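Local coordinates for protein cellulase (Bacteroides salanitronis, PDB 6WQY) that probably hydrolyses internal beta-1,4-glucosidic bonds of cellulose and related plant polysaccharides through its family 5 glycoside hydrolase domain, the part of a longer protein described here, at residues 99-102 / 103-107; 161-164 / 165-169; 226-229 / 230-234; 369-372 / 373-377. All blocks are in the same frame, centred on the assembly; numbering follows the deposited sequence. Where two conformers were deposited one is given.

In the fold
The chain folds as the TIM barrel of family 5 glycoside hydrolases, eight parallel strands ringed by helices; each contact is local, three at helices round the barrel and one at the entry to a strand. Contacts 1 and 2 are neighbours, their centres about 12 Å apart: Val105 CG1 of helix 95-110 packs against Phe166 CZ at 4.0 Å. Contact 3 lies across the chain's centre from contact 1, about 32 Å between centres. Contact 4 opens the last helix, its centre about 27 Å from that of contact 1. In contact 1 the Asn99 side chain is about 6 Å from that of Glu95, a magnesium-binding residue in a crystal structure of this protein, though no ion is bound to it here.

Contact 1 (99-102 / 103-107); sequences NRVA and EVVGY
Arg100 reaches along the helix to Glu103 and Tyr107, and a single nitrogen, NH1, serves both. In the salt bridge NH1 meets Glu103 OE1 at 2.9 Å, nearly in line with the C-O bond; its other bond runs to Tyr107 OH at 3.0 Å. Both oxygens lie at the guanidinium edge, close to its plane, whereas the carboxylate stands almost perpendicular to it, at 82°. The long, multiply donating arginine suits this place because its chain bends at CG (chi2 58°) and then runs along the helix surface. Apolar contact holds the flat group from another side: Val104 CG2 sits over the centre of one guanidinium face, 3.8 Å from Arg100 CZ. The backbone adds regular i to i+4 bonds, the straightest from Val105 N to Val101 O at 2.9 Å. Gly106 N likewise bonds to Ala102 O. Arg100 NH2 also bridges to Glu51 and donates to Ala59 O, so several bonds fix the group's rotation. Helix 95-110 links strands 74-77 and 114-118 in a beta-alpha-beta unit; Val101 packs on Val79 and Trp81, while Asn99 and Ala102 touch Arg159 of helix 139-159.

Contact 2 (161-164 / 165-169); sequences ADKG and NFLVF
Phe166 places CG between its own backbone N and carbonyl carbon (chi1 83°), the crowded position, which folds the ring back over the turn toward Lys163. The lysine puts CG anti to its carbonyl carbon and bends again at chi2 (-58°), bringing its aliphatic part beside Phe166 and Leu167. Lys163 CB lies 3.9 Å from Phe166 CE1 and also 3.9 Å from Leu167 CD2, with CD of the lysine farther along the ring. Leu167 adds its CB over the centre of one ring face, 3.9 Å above the plane. A type I beta turn from Gly164 to Leu167 brings these groups together, closed by the bond from Leu167 N to Gly164 O at 3.2 Å. The lysine suits its place by offering methylenes to the ring and an ammonium group to Glu109, with which NZ forms a salt bridge. An alanine at Phe166 is likely to leave the lysine methylenes and the Leu167 CB without their aromatic partner, opening a gap beside the turn. Asn165 ND2 bonds to Thr216 O, and Arg217 donates to the carbonyls of Lys163, Gly164 and Leu167. The loop after helix 139-159 ends in this turn and enters barrel strand 167-170; Phe166 and Leu167 pack against strand 114-118 and Val105 of helix 95-110.

Contact 3 (226-229 / 230-234); sequences TNID and LTVEN
Asn227 O is gripped twice by Thr231: its hydroxyl OG1 donates at 2.7 Å from above the carbonyl plane, and its backbone N donates at 2.9 Å nearly in line with the C=O bond. Threonine suits this place because chi1 of -61° sets OG1 anti to the carbonyl carbon, turning the hydroxyl back over the first turn, while the side chain also packs on Val248 and Val250 of strand 246-251. Helix 228-234 lies between that strand and strand 219-222 in a beta-alpha-beta unit of the barrel. At the N-cap, the Asn227 side chain accepts from Leu230 N through OD1 at 2.9 Å, in the amide plane and on a lone pair. Its CG is anti to the backbone N (chi1 177°), which carries the amide across to the first turn. OD1 also lies 3.6 Å from Leu230 CG. A leucine in place of Asn227 would probably leave Leu230 N without its capping acceptor and fray the start of the helix. Ile228 provides an apolar side, touching Met294 of helix 284-299. Asp229 has a second conformer; in the one described, its OD1 lies 4.1 Å from Glu233 OE2. One water donates to both oxygens, at 2.7 Å to Asp229 OD1 and 2.8 Å to Glu233 OE2. In this conformer Lys293 forms a salt bridge with Asp229 OD1, and Gln290 donates to OD2. The lysine and shared water would probably offset the repulsion between the carboxylates, while the charge of Asp229, in the first turn, is likely to suit the positive end of the helix dipole.

Contact 4 (369-372 / 373-377); sequences NNAQ and EVIDV
Ile375 packs back on Ala371 on the tight, buried side of this first helical turn. Its CG1 lies 3.2 Å from Ala371 O, and its CD1 reaches to 4.3 Å from Ala371 CB. The small alanine suits a position where the isoleucine also meets Phe360 and Met367. Ile375 N is hydrogen-bonded to Ala371 O at 2.8 Å. Val374 is buried beside it: its CG2 lies alongside the Asn370 amide, 4.0 Å from ND2, while the valine turns to Arg324 and Leu328 of helix 318-337.

The outer side is looser and polar. Gln372 carries CG anti to its backbone N (chi1 -178°) and then bends at chi2, directing its amide along the helix to Asp376. There NE2 donates to Asp376 OD1 at 3.0 Å, approaching from above the carboxylate plane, 41° out of it; the amide and carboxylate planes are turned 33° apart. Glutamine fits because it has both the length to span one turn and an N-H to offer. Exposed Glu373 folds back so that its OE1 stands 3.6 Å from Asn370 CB, while its side chain also touches Leu325.

Asn370 occupies the N-cap position but makes no capping bond with its side chain; its ND2 is bound to Glu321. Its carbonyl receives only weak bonds from Glu373 N and Val374 N. Helix 371-383, the chain's last, follows the final barrel strand, 342-346, and packs on helix 318-337. The chemistry ties its start to that helix through Asn370 and Glu321, while neutral Gln372 gives the Asp376 carboxylate a donor that probably leaves its charge in place.

Contact 1 (99-102 / 103-107)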
loop_
_atom_site.group_PDB
_atom_site.type_symbol
_atom_site.label_atom_id
_atom_site.label_comp_id
_atom_site.label_asym_id
_atom_site.label_seq_id
_atom_site.Cartn_x
_atom_site.Cartn_y
_atom_site.Cartn_z
ATOM N N ASN A 99 -5.214 -18.150 -8.932
ATOM C CA ASN A 99 -4.458 -19.134 -8.178
ATOM C C ASN A 99 -3.071 -18.615 -7.822
ATOM O O ASN A 99 -2.580 -18.859 -6.711
ATOM C CB ASN A 99 -4.348 -20.429 -8.974
ATOM C CG ASN A 99 -3.627 -21.501 -8.196
ATOM O OD1 ASN A 99 -4.231 -22.208 -7.386
ATOM N ND2 ASN A 99 -2.333 -21.633 -8.426
ATOM N N ARG A 100 -2.400 -17.931 -8.752
ATOM C CA ARG A 100 -1.076 -17.391 -8.448
ATOM C C ARG A 100 -1.149 -16.380 -7.303
ATOM O O ARG A 100 -0.295 -16.372 -6.408
ATOM C CB ARG A 100 -0.450 -16.749 -9.684
ATOM C CG ARG A 100 0.891 -16.080 -9.428
ATOM C CD ARG A 100 1.917 -17.055 -8.868
ATOM N NE ARG A 100 3.198 -16.414 -8.604
ATOM C CZ ARG A 100 4.107 -16.890 -7.767
ATOM N NH1 ARG A 100 3.888 -18.006 -7.087
ATOM N NH2 ARG A 100 5.234 -16.214 -7.592
ATOM N N VAL A 101 -2.152 -15.502 -7.326
ATOM C CA VAL A 101 -2.326 -14.575 -6.209
ATOM C C VAL A 101 -2.488 -15.366 -4.911
ATOM O O VAL A 101 -1.894 -15.031 -3.870
ATOM C CB VAL A 101 -3.522 -13.638 -6.475
ATOM C CG1 VAL A 101 -3.776 -12.740 -5.281
ATOM C CG2 VAL A 101 -3.275 -12.796 -7.719
ATOM N N ALA A 102 -3.291 -16.436 -4.953
ATOM C CA ALA A 102 -3.471 -17.278 -3.775
ATOM C C ALA A 102 -2.179 -17.959 -3.343
ATOM O O ALA A 102 -1.976 -18.181 -2.135
ATOM C CB ALA A 102 -4.577 -18.308 -4.035
ATOM N N GLU A 103 -1.299 -18.308 -4.282
ATOM C CA GLU A 103 -0.005 -18.871 -3.901
ATOM C C GLU A 103 0.795 -17.870 -3.076
ATOM O O GLU A 103 1.385 -18.219 -2.050
ATOM C CB GLU A 103 0.795 -19.274 -5.140
ATOM C CG GLU A 103 0.263 -20.499 -5.838
ATOM C CD GLU A 103 1.022 -20.876 -7.093
ATOM O OE1 GLU A 103 1.949 -20.150 -7.516
ATOM O OE2 GLU A 103 0.672 -21.929 -7.689
ATOM N N VAL A 104 0.841 -16.626 -3.527
ATOM C CA VAL A 104 1.639 -15.611 -2.853
ATOM C C VAL A 104 1.024 -15.262 -1.500
ATOM O O VAL A 104 1.746 -15.149 -0.503
ATOM C CB VAL A 104 1.837 -14.395 -3.775
ATOM C CG1 VAL A 104 2.645 -13.318 -3.070
ATOM C CG2 VAL A 104 2.546 -14.820 -5.053
ATOM N N VAL A 105 -0.302 -15.127 -1.432
ATOM C CA VAL A 105 -0.978 -14.990 -0.140
ATOM C C VAL A 105 -0.608 -16.141 0.781
ATOM O O VAL A 105 -0.352 -15.950 1.976
ATOM C CB VAL A 105 -2.502 -14.896 -0.347
ATOM C CG1 VAL A 105 -3.236 -15.060 0.971
ATOM C CG2 VAL A 105 -2.870 -13.577 -0.999
ATOM N N GLY A 106 -0.575 -17.358 0.240
ATOM C CA GLY A 106 -0.232 -18.521 1.039
ATOM C C GLY A 106 1.187 -18.519 1.543
ATOM O O GLY A 106 1.454 -19.020 2.641
ATOM N N TYR A 107 2.119 -17.948 0.774
ATOM C CA TYR A 107 3.482 -17.818 1.273
ATOM C C TYR A 107 3.497 -16.939 2.516
ATOM O O TYR A 107 4.174 -17.240 3.501
ATOM C CB TYR A 107 4.393 -17.162 0.235
ATOM C CG TYR A 107 4.582 -17.851 -1.090
ATOM C CD1 TYR A 107 4.428 -19.220 -1.252
ATOM C CD2 TYR A 107 4.922 -17.100 -2.203
ATOM C CE1 TYR A 107 4.615 -19.817 -2.502
ATOM C CE2 TYR A 107 5.114 -17.676 -3.430
ATOM C CZ TYR A 107 4.952 -19.025 -3.587
ATOM O OH TYR A 107 5.138 -19.577 -4.847
#

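Contact 2 (161-164 / 165-169)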
loop_
_atom_site.group_PDB
_atom_site.type_symbol
_atom_site.label_atom_id
_atom_site.label_comp_id
_atom_site.label_asym_id
_atom_site.label_seq_id
_atom_site.Cartn_x
_atom_site.Cartn_y
_atom_site.Cartn_z
ATOM N N ALA A 161 -12.398 -16.710 0.907
ATOM C CA ALA A 161 -13.421 -16.690 1.948
ATOM C C ALA A 161 -12.999 -17.473 3.181
ATOM O O ALA A 161 -13.468 -17.178 4.285
ATOM C CB ALA A 161 -14.730 -17.254 1.400
ATOM N N ASP A 162 -12.141 -18.474 3.013
ATOM C CA ASP A 162 -11.701 -19.295 4.128
ATOM C C ASP A 162 -10.560 -18.677 4.925
ATOM O O ASP A 162 -10.204 -19.217 5.979
ATOM C CB ASP A 162 -11.265 -20.671 3.608
ATOM C CG ASP A 162 -10.141 -20.577 2.584
ATOM O OD1 ASP A 162 -10.117 -19.599 1.807
ATOM O OD2 ASP A 162 -9.280 -21.480 2.559
ATOM N N LYS A 163 -9.986 -17.577 4.474
ATOM C CA LYS A 163 -8.824 -17.011 5.143
ATOM C C LYS A 163 -9.233 -16.121 6.304
ATOM O O LYS A 163 -10.212 -15.374 6.216
ATOM C CB LYS A 163 -7.986 -16.198 4.155
ATOM C CG LYS A 163 -7.473 -16.998 2.978
ATOM C CD LYS A 163 -6.629 -18.193 3.398
ATOM C CE LYS A 163 -5.919 -18.797 2.196
ATOM N NZ LYS A 163 -5.107 -19.984 2.569
ATOM N N GLY A 164 -8.476 -16.201 7.388
ATOM C CA GLY A 164 -8.692 -15.361 8.544
ATOM C C GLY A 164 -8.195 -13.942 8.335
ATOM O O GLY A 164 -7.820 -13.516 7.239
ATOM N N ASN A 165 -8.185 -13.202 9.443
ATOM C CA ASN A 165 -7.935 -11.771 9.388
ATOM C C ASN A 165 -6.457 -11.411 9.262
ATOM O O ASN A 165 -6.136 -10.211 9.265
ATOM C CB ASN A 165 -8.603 -11.047 10.557
ATOM C CG ASN A 165 -10.075 -10.745 10.285
ATOM O OD1 ASN A 165 -10.597 -11.022 9.193
ATOM N ND2 ASN A 165 -10.745 -10.138 11.260
ATOM N N PHE A 166 -5.558 -12.378 9.040
ATOM C CA PHE A 166 -4.230 -12.019 8.549
ATOM C C PHE A 166 -4.329 -11.331 7.194
ATOM O O PHE A 166 -3.419 -10.580 6.817
ATOM C CB PHE A 166 -3.292 -13.237 8.453
ATOM C CG PHE A 166 -3.453 -14.055 7.198
ATOM C CD1 PHE A 166 -4.416 -15.043 7.104
ATOM C CD2 PHE A 166 -2.639 -13.823 6.094
ATOM C CE1 PHE A 166 -4.580 -15.776 5.952
ATOM C CE2 PHE A 166 -2.808 -14.548 4.937
ATOM C CZ PHE A 166 -3.783 -15.534 4.864
ATOM N N LEU A 167 -5.394 -11.616 6.429
ATOM C CA LEU A 167 -5.527 -11.162 5.050
ATOM C C LEU A 167 -6.459 -9.964 4.988
ATOM O O LEU A 167 -7.614 -10.024 5.435
ATOM C CB LEU A 167 -6.042 -12.298 4.177
ATOM C CG LEU A 167 -6.249 -11.942 2.701
ATOM C CD1 LEU A 167 -4.963 -11.496 2.012
ATOM C CD2 LEU A 167 -6.844 -13.158 1.977
ATOM N N VAL A 168 -5.931 -8.885 4.407
ATOM C CA VAL A 168 -6.614 -7.612 4.196
ATOM C C VAL A 168 -6.836 -7.421 2.701
ATOM O O VAL A 168 -5.962 -7.748 1.893
ATOM C CB VAL A 168 -5.713 -6.475 4.728
ATOM C CG1 VAL A 168 -6.268 -5.092 4.401
ATOM C CG2 VAL A 168 -5.468 -6.618 6.216
ATOM N N PHE A 169 -7.998 -6.873 2.332
ATOM C CA PHE A 169 -8.244 -6.440 0.956
ATOM C C PHE A 169 -8.172 -4.911 0.907
ATOM O O PHE A 169 -8.834 -4.248 1.712
ATOM C CB PHE A 169 -9.644 -6.850 0.470
ATOM C CG PHE A 169 -9.948 -8.334 0.521
ATOM C CD1 PHE A 169 -8.973 -9.318 0.480
ATOM C CD2 PHE A 169 -11.279 -8.718 0.594
ATOM C CE1 PHE A 169 -9.324 -10.661 0.520
ATOM C CE2 PHE A 169 -11.633 -10.053 0.636
ATOM C CZ PHE A 169 -10.659 -11.029 0.593
#

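Contact 3 (226-229 / 230-234)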
loop_
_atom_site.group_PDB
_atom_site.type_symbol
_atom_site.label_atom_id
_atom_site.label_comp_id
_atom_site.label_asym_id
_atom_site.label_seq_id
_atom_site.Cartn_x
_atom_site.Cartn_y
_atom_site.Cartn_z
ATOM N N THR A 226 -3.689 8.672 -3.238
ATOM C CA THR A 226 -3.069 8.324 -1.952
ATOM C C THR A 226 -2.330 9.503 -1.316
ATOM O O THR A 226 -1.370 9.316 -0.557
ATOM C CB THR A 226 -2.208 7.057 -2.003
ATOM O OG1 THR A 226 -1.124 7.196 -2.928
ATOM C CG2 THR A 226 -3.029 5.853 -2.377
ATOM N N ASN A 227 -2.795 10.713 -1.574
ATOM C CA ASN A 227 -2.144 11.915 -1.064
ATOM C C ASN A 227 -2.735 12.304 0.286
ATOM O O ASN A 227 -3.951 12.389 0.433
ATOM C CB ASN A 227 -2.355 13.046 -2.065
ATOM C CG ASN A 227 -1.773 14.342 -1.584
ATOM O OD1 ASN A 227 -2.466 15.182 -0.994
ATOM N ND2 ASN A 227 -0.486 14.524 -1.802
ATOM N N ILE A 228 -1.879 12.539 1.280
ATOM C CA ILE A 228 -2.393 12.835 2.619
ATOM C C ILE A 228 -3.339 14.037 2.618
ATOM O O ILE A 228 -4.425 13.986 3.214
ATOM C CB ILE A 228 -1.249 12.988 3.637
ATOM C CG1 ILE A 228 -0.692 11.601 3.987
ATOM C CG2 ILE A 228 -1.732 13.723 4.891
ATOM C CD1 ILE A 228 0.544 11.611 4.852
ATOM N N ASP A 229 -2.955 15.139 1.976
ATOM C CA ASP A 229 -3.803 16.327 2.036
ATOM C C ASP A 229 -5.146 16.089 1.355
ATOM O O ASP A 229 -6.203 16.465 1.883
ATOM C CB ASP A 229 -3.080 17.527 1.436
ATOM C CG ASP A 229 -2.039 18.071 2.371
ATOM O OD1 ASP A 229 -2.425 18.609 3.429
ATOM O OD2 ASP A 229 -0.838 17.903 2.069
ATOM N N LEU A 230 -5.135 15.497 0.166
ATOM C CA LEU A 230 -6.400 15.268 -0.526
ATOM C C LEU A 230 -7.266 14.246 0.191
ATOM O O LEU A 230 -8.500 14.274 0.057
ATOM C CB LEU A 230 -6.177 14.865 -1.977
ATOM C CG LEU A 230 -5.476 15.913 -2.834
ATOM C CD1 LEU A 230 -5.351 15.408 -4.267
ATOM C CD2 LEU A 230 -6.220 17.238 -2.820
ATOM N N THR A 231 -6.638 13.332 0.932
ATOM C CA THR A 231 -7.370 12.347 1.724
ATOM C C THR A 231 -8.027 13.013 2.933
ATOM O O THR A 231 -9.244 12.905 3.137
ATOM C CB THR A 231 -6.422 11.220 2.147
ATOM O OG1 THR A 231 -5.901 10.583 0.972
ATOM C CG2 THR A 231 -7.129 10.159 2.983
ATOM N N VAL A 232 -7.256 13.737 3.747
ATOM C CA VAL A 232 -7.890 14.349 4.914
ATOM C C VAL A 232 -8.973 15.341 4.496
ATOM O O VAL A 232 -9.972 15.511 5.207
ATOM C CB VAL A 232 -6.876 14.976 5.895
ATOM C CG1 VAL A 232 -5.843 13.941 6.332
ATOM C CG2 VAL A 232 -6.217 16.201 5.301
ATOM N N GLU A 233 -8.803 16.017 3.357
ATOM C CA GLU A 233 -9.783 17.015 2.944
ATOM C C GLU A 233 -11.030 16.413 2.314
ATOM O O GLU A 233 -12.122 16.980 2.474
ATOM C CB GLU A 233 -9.127 17.998 1.966
ATOM C CG GLU A 233 -7.997 18.812 2.606
ATOM C CD GLU A 233 -7.025 19.427 1.608
ATOM O OE1 GLU A 233 -7.217 19.266 0.385
ATOM O OE2 GLU A 233 -6.054 20.074 2.063
ATOM N N ASN A 234 -10.922 15.299 1.604
ATOM C CA ASN A 234 -12.009 14.846 0.745
ATOM C C ASN A 234 -12.454 13.411 0.952
ATOM O O ASN A 234 -13.538 13.051 0.461
ATOM C CB ASN A 234 -11.661 15.045 -0.740
ATOM C CG ASN A 234 -11.206 16.450 -1.033
ATOM O OD1 ASN A 234 -10.004 16.700 -1.259
ATOM N ND2 ASN A 234 -12.124 17.364 -1.018
HETATM O O HOH W 1 -4.844 19.290 4.413
#

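Contact 4 (369-372 / 373-377)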
loop_
_atom_site.group_PDB
_atom_site.type_symbol
_atom_site.label_atom_id
_atom_site.label_comp_id
_atom_site.label_asym_id
_atom_site.label_seq_id
_atom_site.Cartn_x
_atom_site.Cartn_y
_atom_site.Cartn_z
ATOM N N ASN A 369 23.120 -6.069 -0.444
ATOM C CA ASN A 369 23.922 -4.922 -0.005
ATOM C C ASN A 369 23.749 -4.745 1.501
ATOM O O ASN A 369 23.897 -5.728 2.245
ATOM C CB ASN A 369 23.559 -3.719 -0.868
ATOM C CG ASN A 369 23.765 -3.991 -2.344
ATOM O OD1 ASN A 369 24.669 -4.730 -2.718
ATOM N ND2 ASN A 369 22.920 -3.417 -3.177
ATOM N N ASN A 370 23.479 -3.534 1.984
ATOM C CA ASN A 370 23.368 -3.230 3.404
ATOM C C ASN A 370 21.933 -3.315 3.903
ATOM O O ASN A 370 21.558 -2.593 4.841
ATOM C CB ASN A 370 23.940 -1.838 3.687
ATOM C CG ASN A 370 23.164 -0.743 2.985
ATOM O OD1 ASN A 370 22.664 -0.947 1.874
ATOM N ND2 ASN A 370 23.031 0.410 3.626
ATOM N N ALA A 371 21.119 -4.185 3.317
ATOM C CA ALA A 371 19.725 -4.268 3.717
ATOM C C ALA A 371 19.564 -4.515 5.208
ATOM O O ALA A 371 18.623 -4.002 5.813
ATOM C CB ALA A 371 19.008 -5.376 2.944
ATOM N N GLN A 372 20.446 -5.310 5.820
ATOM C CA GLN A 372 20.295 -5.593 7.244
ATOM C C GLN A 372 20.275 -4.305 8.057
ATOM O O GLN A 372 19.471 -4.148 8.989
ATOM C CB GLN A 372 21.421 -6.500 7.734
ATOM C CG GLN A 372 21.291 -6.880 9.204
ATOM C CD GLN A 372 20.115 -7.800 9.448
ATOM O OE1 GLN A 372 20.133 -8.962 9.023
ATOM N NE2 GLN A 372 19.083 -7.300 10.106
ATOM N N GLU A 373 21.160 -3.366 7.721
ATOM C CA GLU A 373 21.240 -2.117 8.468
ATOM C C GLU A 373 19.994 -1.269 8.249
ATOM O O GLU A 373 19.524 -0.595 9.180
ATOM C CB GLU A 373 22.499 -1.363 8.048
ATOM C CG GLU A 373 23.803 -1.951 8.596
ATOM C CD GLU A 373 24.196 -3.311 8.024
ATOM O OE1 GLU A 373 23.906 -3.582 6.841
ATOM O OE2 GLU A 373 24.815 -4.113 8.758
ATOM N N VAL A 374 19.459 -1.287 7.030
ATOM C CA VAL A 374 18.234 -0.559 6.732
ATOM C C VAL A 374 17.061 -1.139 7.514
ATOM O O VAL A 374 16.269 -0.411 8.128
ATOM C CB VAL A 374 17.967 -0.590 5.219
ATOM C CG1 VAL A 374 16.623 0.061 4.909
ATOM C CG2 VAL A 374 19.081 0.117 4.462
ATOM N N ILE A 375 16.916 -2.464 7.479
ATOM C CA ILE A 375 15.852 -3.137 8.208
ATOM C C ILE A 375 15.955 -2.841 9.694
ATOM O O ILE A 375 14.950 -2.566 10.357
ATOM C CB ILE A 375 15.898 -4.645 7.897
ATOM C CG1 ILE A 375 15.569 -4.885 6.420
ATOM C CG2 ILE A 375 14.959 -5.403 8.803
ATOM C CD1 ILE A 375 15.978 -6.244 5.894
ATOM N N ASP A 376 17.178 -2.857 10.230
ATOM C CA ASP A 376 17.353 -2.616 11.657
ATOM C C ASP A 376 16.863 -1.240 12.069
ATOM O O ASP A 376 16.260 -1.098 13.128
ATOM C CB ASP A 376 18.822 -2.802 12.038
ATOM C CG ASP A 376 19.243 -4.261 12.054
ATOM O OD1 ASP A 376 18.359 -5.148 11.995
ATOM O OD2 ASP A 376 20.464 -4.520 12.130
ATOM N N VAL A 377 17.117 -0.204 11.261
ATOM C CA VAL A 377 16.672 1.130 11.675
ATOM C C VAL A 377 15.155 1.273 11.569
ATOM O O VAL A 377 14.541 1.980 12.365
ATOM C CB VAL A 377 17.413 2.283 10.964
ATOM C CG1 VAL A 377 18.918 2.176 11.171
ATOM C CG2 VAL A 377 17.058 2.357 9.497
#